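PDB 3ZED: RNA-directed RNA polymerase from Infectious pancreatic necrosis virus, which polymerises ribonucleotides on an RNA template and is probably found both free and covalently attached to the viral genomic RNA. Local coordinates for residues D374-D379 against K522-T527; N396-I401 against L558-W563; D431-Y436 against S751-N756; W726-Q731 against A744-P749. All blocks are in the same frame, centred on the assembly; numbering follows the deposited sequence.

Interaction 1: D374-D379 against K522-T527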
loop_
_atom_site.group_PDB
_atom_site.type_symbol
_atom_site.label_atom_id
_atom_site.label_comp_id
_atom_site.label_asym_id
_atom_site.label_seq_id
_atom_site.Cartn_x
_atom_site.Cartn_y
_atom_site.Cartn_z
ATOM N N ASP B 374 -21.669 -19.524 -6.883
ATOM C CA ASP B 374 -21.433 -20.396 -8.033
ATOM C C ASP B 374 -20.366 -21.448 -7.695
ATOM O O ASP B 374 -20.533 -22.613 -8.056
ATOM C CB ASP B 374 -21.048 -19.584 -9.300
ATOM C CG ASP B 374 -22.159 -18.707 -9.887
ATOM O OD1 ASP B 374 -23.278 -18.671 -9.295
ATOM O OD2 ASP B 374 -21.910 -18.041 -10.920
ATOM N N SER B 375 -19.317 -21.056 -6.952
ATOM C CA SER B 375 -18.265 -21.969 -6.528
ATOM C C SER B 375 -18.835 -23.077 -5.654
ATOM O O SER B 375 -18.566 -24.256 -5.913
ATOM C CB SER B 375 -17.156 -21.225 -5.788
ATOM O OG SER B 375 -16.323 -20.557 -6.721
ATOM N N LEU B 376 -19.646 -22.700 -4.644
ATOM C CA LEU B 376 -20.278 -23.639 -3.712
ATOM C C LEU B 376 -21.235 -24.604 -4.440
ATOM O O LEU B 376 -21.228 -25.796 -4.121
ATOM C CB LEU B 376 -21.015 -22.899 -2.587
ATOM C CG LEU B 376 -20.120 -22.148 -1.575
ATOM C CD1 LEU B 376 -20.941 -21.161 -0.786
ATOM C CD2 LEU B 376 -19.347 -23.122 -0.625
ATOM N N ASP B 377 -22.024 -24.098 -5.435
ATOM C CA ASP B 377 -22.955 -24.922 -6.214
ATOM C C ASP B 377 -22.216 -25.916 -7.105
ATOM O O ASP B 377 -22.718 -27.020 -7.322
ATOM C CB ASP B 377 -23.892 -24.049 -7.087
ATOM C CG ASP B 377 -24.794 -23.070 -6.341
ATOM O OD1 ASP B 377 -24.819 -23.114 -5.079
ATOM O OD2 ASP B 377 -25.447 -22.235 -7.016
ATOM N N ASN B 378 -21.048 -25.516 -7.643
ATOM C CA ASN B 378 -20.249 -26.343 -8.547
ATOM C C ASN B 378 -19.146 -27.126 -7.795
ATOM O O ASN B 378 -18.355 -27.830 -8.424
ATOM C CB ASN B 378 -19.651 -25.471 -9.646
ATOM C CG ASN B 378 -20.684 -24.931 -10.606
ATOM O OD1 ASN B 378 -21.446 -25.684 -11.227
ATOM N ND2 ASN B 378 -20.720 -23.615 -10.768
ATOM N N ASP B 379 -19.137 -27.027 -6.450
ATOM C CA ASP B 379 -18.173 -27.656 -5.539
ATOM C C ASP B 379 -16.707 -27.370 -6.002
ATOM O O ASP B 379 -15.860 -28.275 -6.078
ATOM C CB ASP B 379 -18.463 -29.160 -5.363
ATOM C CG ASP B 379 -17.928 -29.738 -4.064
ATOM O OD1 ASP B 379 -18.313 -29.231 -2.970
ATOM O OD2 ASP B 379 -17.121 -30.690 -4.131
ATOM N N LYS B 522 -17.211 -21.184 9.079
ATOM C CA LYS B 522 -17.702 -22.550 8.871
ATOM C C LYS B 522 -19.144 -22.570 8.363
ATOM O O LYS B 522 -19.897 -21.614 8.588
ATOM C CB LYS B 522 -17.600 -23.359 10.173
ATOM C CG LYS B 522 -16.197 -23.863 10.465
ATOM C CD LYS B 522 -16.127 -24.604 11.791
ATOM C CE LYS B 522 -14.810 -25.327 11.963
ATOM N NZ LYS B 522 -14.531 -25.664 13.389
ATOM N N ASN B 523 -19.532 -23.692 7.703
ATOM C CA ASN B 523 -20.868 -23.951 7.152
ATOM C C ASN B 523 -21.298 -22.749 6.313
ATOM O O ASN B 523 -22.298 -22.090 6.603
ATOM C CB ASN B 523 -21.893 -24.269 8.286
ATOM C CG ASN B 523 -21.444 -25.327 9.273
ATOM O OD1 ASN B 523 -21.208 -26.482 8.919
ATOM N ND2 ASN B 523 -21.319 -24.956 10.539
ATOM N N LEU B 524 -20.469 -22.424 5.314
ATOM C CA LEU B 524 -20.631 -21.254 4.443
ATOM C C LEU B 524 -21.935 -21.300 3.653
ATOM O O LEU B 524 -22.639 -20.304 3.667
ATOM C CB LEU B 524 -19.416 -21.091 3.510
ATOM C CG LEU B 524 -19.355 -19.800 2.662
ATOM C CD1 LEU B 524 -19.525 -18.532 3.522
ATOM C CD2 LEU B 524 -18.077 -19.753 1.817
ATOM N N ARG B 525 -22.269 -22.434 2.996
ATOM C CA ARG B 525 -23.522 -22.604 2.240
ATOM C C ARG B 525 -24.747 -22.228 3.074
ATOM O O ARG B 525 -25.608 -21.489 2.619
ATOM C CB ARG B 525 -23.688 -24.070 1.798
ATOM C CG ARG B 525 -23.170 -24.409 0.418
ATOM C CD ARG B 525 -23.306 -25.905 0.152
ATOM N NE ARG B 525 -22.456 -26.319 -0.964
ATOM C CZ ARG B 525 -21.266 -26.888 -0.821
ATOM N NH1 ARG B 525 -20.795 -27.161 0.388
ATOM N NH2 ARG B 525 -20.544 -27.207 -1.887
ATOM N N GLU B 526 -24.814 -22.790 4.295
ATOM C CA GLU B 526 -25.876 -22.642 5.285
ATOM C C GLU B 526 -25.956 -21.194 5.754
ATOM O O GLU B 526 -27.050 -20.662 5.777
ATOM C CB GLU B 526 -25.658 -23.601 6.484
ATOM C CG GLU B 526 -25.548 -25.093 6.154
ATOM C CD GLU B 526 -24.238 -25.631 5.591
ATOM O OE1 GLU B 526 -23.301 -24.832 5.366
ATOM O OE2 GLU B 526 -24.173 -26.849 5.308
ATOM N N THR B 527 -24.804 -20.552 6.086
ATOM C CA THR B 527 -24.677 -19.139 6.515
ATOM C C THR B 527 -25.247 -18.189 5.452
ATOM O O THR B 527 -25.932 -17.245 5.835
ATOM C CB THR B 527 -23.191 -18.785 6.821
ATOM O OG1 THR B 527 -22.685 -19.729 7.752
ATOM C CG2 THR B 527 -22.998 -17.353 7.391
#
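The guanidinium of R525 has methyl CD2 of L376 over the centre of one face, 4.2 Å above the plane, while the carboxylate of D379 arrives at its edge. The two flat groups are nearly coplanar, with planes 24° apart. D379 OD1 uses its anti lone pair, the one directed away from OD2, to accept from R525 NH2 at 3.2 Å. This hydrogen bond is part of a salt bridge, but it is bent at the hydrogen (137°) and engages one oxygen only. The same NH2 donates to the backbone L376 O at 2.7 Å, tilted somewhat out of both the guanidinium and the carbonyl planes.

The R525 chain, extended from CG to NE, runs antiparallel alongside the L376 side chain, and R525 CG lies 4.0 Å from L376 CB. L376 has its CG anti to the carbonyl carbon (chi1 -69°), and its CD1 then meets L524 CG at 4.0 Å, the two leucines crossing at about a right angle. L393 and N396 also touch both leucines, and N396 OD1 takes the backbone N of R525.

D379, at positive phi, closes helix 364-377 with a Schellman motif. R525, in the first turn of helix 524-533, thus fastens that helix to the C-terminal end of helix 364-377. A single cationic NH2 bridges a carbonyl of the last helical turn and the carboxylate just beyond it; the negative end of the helix dipole would be expected to reinforce the attraction, while the leucines add an apolar contact beside it.

Interaction 2: N396-I401 against L558-W563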
loop_
_atom_site.group_PDB
_atom_site.type_symbol
_atom_site.label_atom_id
_atom_site.label_comp_id
_atom_site.label_asym_id
_atom_site.label_seq_id
_atom_site.Cartn_x
_atom_site.Cartn_y
_atom_site.Cartn_z
ATOM N N ASN B 396 -16.641 -26.107 2.175
ATOM C CA ASN B 396 -17.791 -25.316 2.637
ATOM C C ASN B 396 -17.381 -24.335 3.770
ATOM O O ASN B 396 -18.148 -24.098 4.715
ATOM C CB ASN B 396 -18.943 -26.244 3.085
ATOM C CG ASN B 396 -20.263 -25.532 3.254
ATOM O OD1 ASN B 396 -20.593 -24.603 2.509
ATOM N ND2 ASN B 396 -21.024 -25.922 4.267
ATOM N N THR B 397 -16.154 -23.787 3.677
ATOM C CA THR B 397 -15.611 -22.874 4.680
ATOM C C THR B 397 -14.871 -21.711 3.996
ATOM O O THR B 397 -14.195 -21.907 2.992
ATOM C CB THR B 397 -14.680 -23.642 5.667
ATOM O OG1 THR B 397 -15.264 -24.889 6.056
ATOM C CG2 THR B 397 -14.340 -22.837 6.916
ATOM N N TRP B 398 -14.998 -20.514 4.566
ATOM C CA TRP B 398 -14.326 -19.294 4.125
ATOM C C TRP B 398 -13.174 -19.001 5.093
ATOM O O TRP B 398 -13.383 -18.917 6.318
ATOM C CB TRP B 398 -15.319 -18.112 4.058
ATOM C CG TRP B 398 -14.689 -16.795 3.707
ATOM C CD1 TRP B 398 -14.273 -15.829 4.575
ATOM C CD2 TRP B 398 -14.429 -16.283 2.379
ATOM N NE1 TRP B 398 -13.792 -14.739 3.875
ATOM C CE2 TRP B 398 -13.891 -14.986 2.527
ATOM C CE3 TRP B 398 -14.639 -16.781 1.084
ATOM C CZ2 TRP B 398 -13.563 -14.178 1.430
ATOM C CZ3 TRP B 398 -14.275 -15.995 -0.008
ATOM C CH2 TRP B 398 -13.753 -14.709 0.168
ATOM N N TYR B 399 -11.959 -18.891 4.544
ATOM C CA TYR B 399 -10.769 -18.603 5.336
ATOM C C TYR B 399 -10.147 -17.284 4.945
ATOM O O TYR B 399 -9.933 -17.015 3.770
ATOM C CB TYR B 399 -9.707 -19.708 5.208
ATOM C CG TYR B 399 -10.198 -21.082 5.601
ATOM C CD1 TYR B 399 -10.113 -21.524 6.920
ATOM C CD2 TYR B 399 -10.721 -21.954 4.649
ATOM C CE1 TYR B 399 -10.545 -22.800 7.283
ATOM C CE2 TYR B 399 -11.153 -23.230 4.999
ATOM C CZ TYR B 399 -11.062 -23.652 6.318
ATOM O OH TYR B 399 -11.516 -24.905 6.670
ATOM N N SER B 400 -9.848 -16.480 5.939
ATOM C CA SER B 400 -9.121 -15.241 5.772
ATOM C C SER B 400 -7.733 -15.478 6.331
ATOM O O SER B 400 -7.602 -15.797 7.517
ATOM C CB SER B 400 -9.833 -14.096 6.479
ATOM O OG SER B 400 -9.106 -12.893 6.313
ATOM N N ILE B 401 -6.717 -15.440 5.454
ATOM C CA ILE B 401 -5.326 -15.677 5.822
ATOM C C ILE B 401 -4.544 -14.395 5.573
ATOM O O ILE B 401 -4.594 -13.845 4.472
ATOM C CB ILE B 401 -4.715 -16.907 5.056
ATOM C CG1 ILE B 401 -5.505 -18.198 5.331
ATOM C CG2 ILE B 401 -3.214 -17.106 5.360
ATOM C CD1 ILE B 401 -6.106 -18.757 4.142
ATOM N N LEU B 558 -17.346 -12.143 5.864
ATOM C CA LEU B 558 -16.213 -12.468 5.023
ATOM C C LEU B 558 -14.953 -11.745 5.447
ATOM O O LEU B 558 -13.857 -12.270 5.226
ATOM C CB LEU B 558 -16.519 -12.093 3.567
ATOM C CG LEU B 558 -17.690 -12.759 2.865
ATOM C CD1 LEU B 558 -17.887 -12.137 1.487
ATOM C CD2 LEU B 558 -17.492 -14.292 2.774
ATOM N N ASP B 559 -15.111 -10.523 6.022
ATOM C CA ASP B 559 -14.042 -9.586 6.347
ATOM C C ASP B 559 -13.199 -9.382 5.073
ATOM O O ASP B 559 -11.972 -9.380 5.111
ATOM C CB ASP B 559 -13.210 -10.014 7.574
ATOM C CG ASP B 559 -12.237 -8.948 8.075
ATOM O OD1 ASP B 559 -12.513 -7.743 7.869
ATOM O OD2 ASP B 559 -11.172 -9.320 8.607
ATOM N N LEU B 560 -13.892 -9.273 3.922
ATOM C CA LEU B 560 -13.269 -9.080 2.625
ATOM C C LEU B 560 -12.783 -7.655 2.566
ATOM O O LEU B 560 -13.579 -6.742 2.374
ATOM C CB LEU B 560 -14.276 -9.394 1.502
ATOM C CG LEU B 560 -13.727 -9.317 0.059
ATOM C CD1 LEU B 560 -12.872 -10.543 -0.273
ATOM C CD2 LEU B 560 -14.851 -9.207 -0.919
ATOM N N LEU B 561 -11.475 -7.456 2.829
ATOM C CA LEU B 561 -10.855 -6.125 2.885
ATOM C C LEU B 561 -11.625 -5.220 3.886
ATOM O O LEU B 561 -11.777 -4.025 3.658
ATOM C CB LEU B 561 -10.727 -5.463 1.481
ATOM C CG LEU B 561 -10.110 -6.333 0.361
ATOM C CD1 LEU B 561 -9.989 -5.561 -0.929
ATOM C CD2 LEU B 561 -8.753 -6.877 0.764
ATOM N N GLY B 562 -12.088 -5.830 4.989
ATOM C CA GLY B 562 -12.824 -5.150 6.053
ATOM C C GLY B 562 -14.328 -5.086 5.903
ATOM O O GLY B 562 -14.988 -4.429 6.704
ATOM N N TRP B 563 -14.892 -5.766 4.909
ATOM C CA TRP B 563 -16.340 -5.726 4.675
ATOM C C TRP B 563 -17.034 -7.079 4.861
ATOM O O TRP B 563 -16.508 -8.122 4.475
ATOM C CB TRP B 563 -16.647 -5.229 3.239
ATOM C CG TRP B 563 -16.021 -3.914 2.909
ATOM C CD1 TRP B 563 -14.840 -3.708 2.248
ATOM C CD2 TRP B 563 -16.494 -2.618 3.304
ATOM N NE1 TRP B 563 -14.562 -2.360 2.176
ATOM C CE2 TRP B 563 -15.552 -1.666 2.836
ATOM C CE3 TRP B 563 -17.639 -2.162 3.994
ATOM C CZ2 TRP B 563 -15.726 -0.286 3.024
ATOM C CZ3 TRP B 563 -17.812 -0.797 4.167
ATOM C CH2 TRP B 563 -16.856 0.124 3.701
#
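W398 and L558 supply the one hydrogen bond between these segments: the indole NE1 donates to L558 O at 2.8 Å, with an N-H...O angle of 145°. The donor lies in the carbonyl plane and on a lone pair, whereas the oxygen sits somewhat out of the indole plane.

The second interaction is a CH-pi contact between the same two residues. L558 CD2 stands 3.6 Å from the centroid of the five-membered ring of W398, only 9° off the ring normal, which places the methyl squarely over the face. With CG anti to the backbone N (chi1 176°), the indole of W398 swings toward strand 556-560, and a near-perpendicular chi2 turns its face to the methyl.

Apolar contact at the ring edge completes the set, with L560 CD1 lying 4.1 Å from W398 CZ2, near the ring plane. D559 and L560 together stand opposite the single residue W563 in a G1 bulge, and L560 opens the type I' turn that leads into strand 563-568. Y391 links the two sheets as well: its ring meets that of W398, and its OH bonds to D559 O and L561 N.

The contact thus joins the four-stranded sheet containing 397-403 to the three-stranded sheet containing 556-560. In this buried site the indole N-H and a strand carbonyl satisfy each other, while the ring's pi face is met by a methyl; polar and dispersive forces together fix how the indole is turned.

Interaction 3: D431-Y436 against S751-N756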
loop_
_atom_site.group_PDB
_atom_site.type_symbol
_atom_site.label_atom_id
_atom_site.label_comp_id
_atom_site.label_asym_id
_atom_site.label_seq_id
_atom_site.Cartn_x
_atom_site.Cartn_y
_atom_site.Cartn_z
ATOM N N ASP B 431 6.096 -5.067 -30.387
ATOM C CA ASP B 431 7.093 -5.864 -31.120
ATOM C C ASP B 431 8.041 -6.634 -30.160
ATOM O O ASP B 431 8.867 -7.423 -30.621
ATOM C CB ASP B 431 7.902 -4.982 -32.114
ATOM C CG ASP B 431 8.787 -3.903 -31.497
ATOM O OD1 ASP B 431 8.771 -3.751 -30.246
ATOM O OD2 ASP B 431 9.470 -3.191 -32.258
ATOM N N GLY B 432 7.890 -6.409 -28.848
ATOM C CA GLY B 432 8.685 -7.044 -27.801
ATOM C C GLY B 432 9.935 -6.285 -27.390
ATOM O O GLY B 432 10.708 -6.781 -26.567
ATOM N N SER B 433 10.163 -5.085 -27.975
ATOM C CA SER B 433 11.319 -4.249 -27.631
ATOM C C SER B 433 11.058 -3.545 -26.277
ATOM O O SER B 433 9.890 -3.283 -25.929
ATOM C CB SER B 433 11.638 -3.243 -28.738
ATOM O OG SER B 433 10.593 -2.307 -28.920
ATOM N N PRO B 434 12.123 -3.232 -25.504
ATOM C CA PRO B 434 11.906 -2.636 -24.177
ATOM C C PRO B 434 11.521 -1.150 -24.185
ATOM O O PRO B 434 12.048 -0.371 -24.976
ATOM C CB PRO B 434 13.256 -2.840 -23.490
ATOM C CG PRO B 434 14.243 -2.846 -24.594
ATOM C CD PRO B 434 13.553 -3.516 -25.734
ATOM N N ARG B 435 10.622 -0.762 -23.248
ATOM C CA ARG B 435 10.179 0.621 -23.039
ATOM C C ARG B 435 11.022 1.211 -21.895
ATOM O O ARG B 435 10.507 1.834 -20.967
ATOM C CB ARG B 435 8.662 0.684 -22.755
ATOM C CG ARG B 435 7.803 0.451 -23.984
ATOM C CD ARG B 435 6.324 0.634 -23.729
ATOM N NE ARG B 435 5.981 2.035 -23.448
ATOM C CZ ARG B 435 4.746 2.477 -23.224
ATOM N NH1 ARG B 435 3.714 1.646 -23.290
ATOM N NH2 ARG B 435 4.536 3.753 -22.928
ATOM N N TYR B 436 12.343 0.962 -21.977
ATOM C CA TYR B 436 13.360 1.396 -21.030
ATOM C C TYR B 436 14.744 1.278 -21.662
ATOM O O TYR B 436 14.926 0.550 -22.639
ATOM C CB TYR B 436 13.286 0.587 -19.710
ATOM C CG TYR B 436 13.374 -0.919 -19.876
ATOM C CD1 TYR B 436 14.608 -1.556 -20.019
ATOM C CD2 TYR B 436 12.227 -1.705 -19.889
ATOM C CE1 TYR B 436 14.695 -2.939 -20.170
ATOM C CE2 TYR B 436 12.301 -3.089 -20.049
ATOM C CZ TYR B 436 13.539 -3.701 -20.194
ATOM O OH TYR B 436 13.614 -5.062 -20.353
ATOM N N SER B 751 17.007 -1.450 -26.847
ATOM C CA SER B 751 16.448 -0.233 -26.249
ATOM C C SER B 751 16.482 0.954 -27.243
ATOM O O SER B 751 15.672 1.871 -27.104
ATOM C CB SER B 751 17.128 0.109 -24.923
ATOM O OG SER B 751 18.408 0.696 -25.064
ATOM N N SER B 752 17.387 0.906 -28.251
ATOM C CA SER B 752 17.501 1.906 -29.322
ATOM C C SER B 752 16.635 1.532 -30.526
ATOM O O SER B 752 16.477 2.357 -31.431
ATOM C CB SER B 752 18.953 2.040 -29.790
ATOM O OG SER B 752 19.731 2.811 -28.889
ATOM N N SER B 753 16.109 0.276 -30.553
ATOM C CA SER B 753 15.317 -0.321 -31.641
ATOM C C SER B 753 16.065 -0.227 -33.007
ATOM O O SER B 753 15.448 0.081 -34.036
ATOM C CB SER B 753 13.927 0.309 -31.728
ATOM O OG SER B 753 13.029 -0.291 -30.811
ATOM N N VAL B 754 17.392 -0.513 -33.008
ATOM C CA VAL B 754 18.226 -0.457 -34.234
ATOM C C VAL B 754 17.759 -1.519 -35.243
ATOM O O VAL B 754 17.056 -2.458 -34.856
ATOM C CB VAL B 754 19.762 -0.584 -33.977
ATOM C CG1 VAL B 754 20.281 0.504 -33.039
ATOM C CG2 VAL B 754 20.148 -1.980 -33.487
ATOM N N ASP B 755 18.158 -1.377 -36.515
ATOM C CA ASP B 755 17.844 -2.343 -37.561
ATOM C C ASP B 755 18.270 -3.743 -37.105
ATOM O O ASP B 755 19.416 -3.920 -36.671
ATOM C CB ASP B 755 18.544 -1.962 -38.886
ATOM C CG ASP B 755 17.610 -1.706 -40.056
ATOM O OD1 ASP B 755 16.480 -2.256 -40.048
ATOM O OD2 ASP B 755 18.049 -1.053 -41.034
ATOM N N ASN B 756 17.317 -4.709 -37.145
ATOM C CA ASN B 756 17.481 -6.125 -36.776
ATOM C C ASN B 756 17.919 -6.277 -35.295
ATOM O O ASN B 756 18.802 -7.088 -34.995
ATOM C CB ASN B 756 18.482 -6.814 -37.737
ATOM C CG ASN B 756 18.197 -8.259 -38.080
ATOM O OD1 ASN B 756 17.137 -8.616 -38.609
ATOM N ND2 ASN B 756 19.202 -9.104 -37.906
#
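P434 and S751 face each other ring to backbone: the pyrrolidine CG of P434 lies 3.8 Å from S751 CA, and the loop and helix end come within 5.5 Å of each other at the CA atoms of these two residues. On one flank the carbonyl of Y436 turns to the S751 side chain, with Y436 O only 3.2 Å from S751 CB. The Y436 ring does not join in this approach; P434 CB sits 3.4 Å above its plane, over the centre, so the proline lies between the tyrosine ring and S751.

Further along, S433 OG and S753 OG come to 3.7 Å, too far for a hydrogen bond. S433 OG is committed to its own loop. It lies between the backbone N and the carbonyl carbon (chi1 64°), which brings it to D431 OD1, where it donates at 2.7 Å to the syn lone pair. S433 N reaches the same oxygen from above the carboxylate plane at 3.0 Å, which defines an Asx turn and would be expected to stiffen the bend before P434. S753 has positive phi as the C-prime residue of a Schellman motif that ends helix 740-752.

A loop of the polymerase catalytic region, between helices 412-426 and 438-452, is thereby packed against the C-terminal region at the end of helix 740-752. P434 also rests on L747, A750 and V725, while Y436 is packed among L747, A441 and residues V725 and L729 of helix 724-732.

Interaction 4: W726-Q731 against A744-P749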
loop_
_atom_site.group_PDB
_atom_site.type_symbol
_atom_site.label_atom_id
_atom_site.label_comp_id
_atom_site.label_asym_id
_atom_site.label_seq_id
_atom_site.Cartn_x
_atom_site.Cartn_y
_atom_site.Cartn_z
ATOM N N TRP B 726 14.065 -10.322 -22.317
ATOM C CA TRP B 726 13.672 -10.790 -20.990
ATOM C C TRP B 726 14.794 -11.613 -20.372
ATOM O O TRP B 726 15.059 -11.464 -19.184
ATOM C CB TRP B 726 12.365 -11.598 -21.071
ATOM C CG TRP B 726 11.140 -10.826 -21.519
ATOM C CD1 TRP B 726 11.089 -9.544 -21.990
ATOM C CD2 TRP B 726 9.792 -11.317 -21.554
ATOM N NE1 TRP B 726 9.790 -9.197 -22.291
ATOM C CE2 TRP B 726 8.974 -10.273 -22.052
ATOM C CE3 TRP B 726 9.188 -12.537 -21.193
ATOM C CZ2 TRP B 726 7.584 -10.408 -22.190
ATOM C CZ3 TRP B 726 7.817 -12.681 -21.362
ATOM C CH2 TRP B 726 7.027 -11.616 -21.832
ATOM N N ARG B 727 15.500 -12.427 -21.189
ATOM C CA ARG B 727 16.645 -13.228 -20.759
ATOM C C ARG B 727 17.772 -12.326 -20.260
ATOM O O ARG B 727 18.374 -12.634 -19.239
ATOM C CB ARG B 727 17.134 -14.131 -21.886
ATOM C CG ARG B 727 16.570 -15.529 -21.768
ATOM C CD ARG B 727 17.302 -16.502 -22.661
ATOM N NE ARG B 727 16.646 -16.548 -23.967
ATOM C CZ ARG B 727 17.251 -16.430 -25.145
ATOM N NH1 ARG B 727 18.568 -16.257 -25.210
ATOM N NH2 ARG B 727 16.543 -16.473 -26.265
ATOM N N LEU B 728 18.000 -11.178 -20.935
ATOM C CA LEU B 728 19.000 -10.188 -20.529
ATOM C C LEU B 728 18.648 -9.595 -19.166
ATOM O O LEU B 728 19.541 -9.401 -18.342
ATOM C CB LEU B 728 19.120 -9.062 -21.574
ATOM C CG LEU B 728 19.880 -9.370 -22.876
ATOM C CD1 LEU B 728 19.894 -8.165 -23.776
ATOM C CD2 LEU B 728 21.323 -9.785 -22.601
ATOM N N LEU B 729 17.347 -9.348 -18.920
ATOM C CA LEU B 729 16.831 -8.790 -17.664
ATOM C C LEU B 729 16.970 -9.801 -16.526
ATOM O O LEU B 729 17.299 -9.417 -15.404
ATOM C CB LEU B 729 15.376 -8.333 -17.818
ATOM C CG LEU B 729 14.954 -7.236 -16.854
ATOM C CD1 LEU B 729 15.510 -5.869 -17.309
ATOM C CD2 LEU B 729 13.426 -7.213 -16.689
ATOM N N ASP B 730 16.742 -11.083 -16.815
ATOM C CA ASP B 730 16.942 -12.151 -15.836
ATOM C C ASP B 730 18.449 -12.320 -15.514
ATOM O O ASP B 730 18.801 -12.481 -14.350
ATOM C CB ASP B 730 16.347 -13.472 -16.347
ATOM C CG ASP B 730 16.292 -14.562 -15.295
ATOM O OD1 ASP B 730 15.899 -14.254 -14.139
ATOM O OD2 ASP B 730 16.610 -15.727 -15.630
ATOM N N GLN B 731 19.328 -12.238 -16.535
ATOM C CA GLN B 731 20.789 -12.354 -16.378
ATOM C C GLN B 731 21.318 -11.209 -15.495
ATOM O O GLN B 731 22.190 -11.434 -14.636
ATOM C CB GLN B 731 21.484 -12.354 -17.751
ATOM C CG GLN B 731 21.255 -13.629 -18.562
ATOM C CD GLN B 731 21.734 -13.538 -20.002
ATOM O OE1 GLN B 731 22.448 -12.616 -20.398
ATOM N NE2 GLN B 731 21.359 -14.504 -20.827
ATOM N N ALA B 744 25.006 -3.089 -20.535
ATOM C CA ALA B 744 24.432 -1.910 -21.211
ATOM C C ALA B 744 24.611 -2.061 -22.716
ATOM O O ALA B 744 23.657 -1.852 -23.461
ATOM C CB ALA B 744 25.092 -0.629 -20.714
ATOM N N LEU B 745 25.803 -2.534 -23.152
ATOM C CA LEU B 745 26.091 -2.798 -24.568
ATOM C C LEU B 745 25.182 -3.912 -25.105
ATOM O O LEU B 745 24.776 -3.856 -26.260
ATOM C CB LEU B 745 27.571 -3.170 -24.778
ATOM C CG LEU B 745 28.599 -2.026 -24.752
ATOM C CD1 LEU B 745 30.025 -2.558 -25.007
ATOM C CD2 LEU B 745 28.314 -0.989 -25.842
ATOM N N ALA B 746 24.826 -4.890 -24.259
ATOM C CA ALA B 746 23.959 -5.998 -24.648
ATOM C C ALA B 746 22.489 -5.552 -24.866
ATOM O O ALA B 746 21.834 -6.054 -25.781
ATOM C CB ALA B 746 24.028 -7.095 -23.604
ATOM N N LEU B 747 21.991 -4.600 -24.053
ATOM C CA LEU B 747 20.621 -4.086 -24.156
ATOM C C LEU B 747 20.492 -2.912 -25.145
ATOM O O LEU B 747 19.384 -2.668 -25.647
ATOM C CB LEU B 747 20.120 -3.653 -22.764
ATOM C CG LEU B 747 18.635 -3.245 -22.599
ATOM C CD1 LEU B 747 17.677 -4.334 -23.089
ATOM C CD2 LEU B 747 18.336 -2.902 -21.160
ATOM N N LYS B 748 21.603 -2.188 -25.425
ATOM C CA LYS B 748 21.605 -1.008 -26.311
ATOM C C LYS B 748 20.882 -1.254 -27.668
ATOM O O LYS B 748 20.041 -0.425 -27.987
ATOM C CB LYS B 748 23.030 -0.475 -26.547
ATOM C CG LYS B 748 23.063 0.971 -27.016
ATOM C CD LYS B 748 24.464 1.363 -27.495
ATOM C CE LYS B 748 24.509 2.788 -27.988
ATOM N NZ LYS B 748 25.863 3.152 -28.468
ATOM N N PRO B 749 21.087 -2.363 -28.438
ATOM C CA PRO B 749 20.364 -2.496 -29.719
ATOM C C PRO B 749 18.839 -2.539 -29.560
ATOM O O PRO B 749 18.138 -1.860 -30.311
ATOM C CB PRO B 749 20.914 -3.808 -30.306
ATOM C CG PRO B 749 22.257 -3.954 -29.694
ATOM C CD PRO B 749 22.054 -3.472 -28.280
#
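L728 and A746 meet inside a helical hairpin in the C-terminal region, where the consecutive helices 724-732 and 740-752 run roughly antiparallel. The contact is apolar and rests on the two branches of a single leucine. L728 CD2 lies 3.9 Å from A746 CB, methyl against methyl. Its other branch goes to the backbone, with L728 CD1 3.5 Å from A746 O. The same CD1 approaches L747 more loosely, at 4.5 Å from L747 CD1.

The torsions of L728 account for its reach. Its CG is anti to the carbonyl carbon (chi1 -76°), and this together with an extended chi2 of 180° carries the methyl fork toward the second helix. A746 in turn points its CB at the first helix. The closest pair of CA atoms is L728 CA and L747 CA, 7.3 Å apart.

Outside this shell, helix 757-771 closes over the pair, T761 touching L728 and Q768 touching both L728 and A746. The same helix also holds the first one by polar bonds: R727 forms a salt bridge with E762, and Q731 OE1 accepts from Q768 NE2. L747 also touches A441 of helix 438-452. Helix 740-752 is kinked at P749, whose nitrogen has no bond to the preceding turn; just before it, K748 N still donates to A744 O at 2.9 Å.

In the fold
The four contacts form two clusters on the long chain. Interactions 1 and 2, with centres 13 Å apart, meet through N396, which lies beside strand 397-403 and bonds R525 and E526; together they join helix 364-377, the four-stranded sheet and the hairpin of strands 556-560 and 563-568. Interactions 3 and 4, with centres 11 Å apart, share helix 740-752, and interaction 4 is nested within the loop that interaction 3 closes. The clusters are more than 40 Å apart between centres. The segments of interactions 1, 2 and 3 alternate along the chain. Interactions 1 and 2 knit palm and thumb elements, while interaction 3 brings the C-terminal region against a catalytic-region loop.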